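Local coordinates for protein proline dehydrogenase (Bradyrhizobium japonicum USDA 110, PDB 3HAZ) that probably oxidizes proline to glutamate in two steps, joining an FAD-dependent proline dehydrogenase to an NAD-dependent aldehyde dehydrogenase in one chain, at residues I768-A773 / S922-S927. Sequence-based numbering, arbitrary orientation.
Sequences IADATA and SRIDDS
Two hydrogen bonds join the turn after strand 765-769 to the segment leading into helix 925-934. S922 OG, anti to its backbone N (chi1 175°), donates to D770 OD2 at 2.6 Å, on the syn lone pair of that oxygen. R923 N meets T772 OG1 at 2.8 Å, nearly straight at 170°. The T772 methyl meets the same segment one residue on: CG2 lies 3.7 Å from I924 CD1, the two side chains crossing at about a right angle.

The hydroxyls of S922 and T772 each donate and accept. T772 OG1 donates to the syn lone pair of D770 OD1 at 2.7 Å, whereas T772 N reaches OD1 from above the carboxylate plane, 2.9 Å away, closing an Asx turn within the type I turn D770-A773. S922 OG accepts from I924 N at 2.9 Å, an ST turn just before the helix, where I924 is the N-cap. A water bonded to D770 OD2 at 2.8 Å bridges to S927 OG.

Strands 765-769 and 917-921 are parallel neighbours in the aldehyde dehydrogenase part; the contact links the loops that follow these two strands, through side-chain oxygens and not by backbone pairing. Outside it, R923 forms a salt bridge with E110, and A771 packs on helix 106-115.

With four donors on its two oxygens, the buried D770 carboxylate is probably ionised, its charge probably stabilised by two hydroxyls, a backbone amide and a water.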
# COMPACT_ATOMS: atom_id res chain seq x y z
N ILE A 768 47.67 6.09 -0.10
CA ILE A 768 48.19 5.97 -1.45
C ILE A 768 47.64 7.12 -2.29
O ILE A 768 46.43 7.30 -2.39
CB ILE A 768 47.81 4.63 -2.09
CG1 ILE A 768 48.26 3.47 -1.20
CG2 ILE A 768 48.39 4.51 -3.49
CD1 ILE A 768 47.81 2.10 -1.69
N ALA A 769 48.54 7.93 -2.84
CA ALA A 769 48.15 9.03 -3.72
C ALA A 769 48.82 8.88 -5.09
O ALA A 769 50.04 8.80 -5.17
CB ALA A 769 48.52 10.37 -3.09
N ASP A 770 48.01 8.81 -6.15
CA ASP A 770 48.56 8.73 -7.51
C ASP A 770 48.55 10.09 -8.20
O ASP A 770 48.11 11.07 -7.61
CB ASP A 770 47.86 7.64 -8.35
CG ASP A 770 46.41 7.99 -8.71
OD1 ASP A 770 46.05 9.18 -8.76
OD2 ASP A 770 45.64 7.04 -8.96
N ALA A 771 49.03 10.14 -9.44
CA ALA A 771 49.24 11.41 -10.12
C ALA A 771 47.96 12.07 -10.64
O ALA A 771 48.01 13.19 -11.16
CB ALA A 771 50.27 11.27 -11.24
N THR A 772 46.82 11.39 -10.52
CA THR A 772 45.55 12.01 -10.84
C THR A 772 44.96 12.74 -9.63
O THR A 772 43.93 13.41 -9.75
CB THR A 772 44.50 11.01 -11.35
OG1 THR A 772 44.07 10.16 -10.28
CG2 THR A 772 45.06 10.17 -12.49
N ALA A 773 45.59 12.61 -8.47
CA ALA A 773 45.08 13.29 -7.29
C ALA A 773 45.44 14.76 -7.35
O ALA A 773 46.51 15.12 -7.85
CB ALA A 773 45.65 12.66 -6.03
N SER A 922 42.80 9.49 -5.57
CA SER A 922 42.85 9.14 -6.98
C SER A 922 41.55 9.51 -7.67
O SER A 922 40.48 9.44 -7.06
CB SER A 922 43.10 7.65 -7.17
OG SER A 922 43.04 7.29 -8.54
N ARG A 923 41.67 9.89 -8.93
CA ARG A 923 40.51 10.15 -9.78
C ARG A 923 40.00 8.83 -10.34
O ARG A 923 38.84 8.72 -10.74
CB ARG A 923 40.92 11.10 -10.92
CG ARG A 923 39.77 11.82 -11.62
CD ARG A 923 40.30 13.00 -12.43
NE ARG A 923 40.94 12.57 -13.67
CZ ARG A 923 41.91 13.23 -14.29
NH1 ARG A 923 42.42 12.75 -15.41
NH2 ARG A 923 42.39 14.36 -13.78
N ILE A 924 40.86 7.82 -10.34
CA ILE A 924 40.62 6.58 -11.09
C ILE A 924 39.84 5.51 -10.32
O ILE A 924 40.39 4.77 -9.50
CB ILE A 924 41.96 5.99 -11.58
CG1 ILE A 924 42.80 7.09 -12.25
CG2 ILE A 924 41.71 4.83 -12.54
CD1 ILE A 924 44.14 6.62 -12.79
N ASP A 925 38.54 5.43 -10.60
CA ASP A 925 37.68 4.45 -9.94
C ASP A 925 38.24 3.03 -9.97
O ASP A 925 38.17 2.33 -8.96
CB ASP A 925 36.27 4.48 -10.54
CG ASP A 925 35.49 5.71 -10.12
OD1 ASP A 925 35.84 6.33 -9.10
OD2 ASP A 925 34.51 6.06 -10.82
N ASP A 926 38.78 2.59 -11.10
CA ASP A 926 39.32 1.23 -11.18
C ASP A 926 40.52 1.02 -10.24
O ASP A 926 40.72 -0.07 -9.70
CB ASP A 926 39.69 0.86 -12.62
CG ASP A 926 38.46 0.72 -13.51
OD1 ASP A 926 37.55 -0.06 -13.15
OD2 ASP A 926 38.39 1.38 -14.57
N SER A 927 41.33 2.06 -10.06
CA SER A 927 42.48 1.98 -9.16
C SER A 927 42.00 1.92 -7.71
O SER A 927 42.44 1.08 -6.93
CB SER A 927 43.41 3.18 -9.35
OG SER A 927 44.02 3.17 -10.63
O HOH W 1 46.24 4.62 -10.25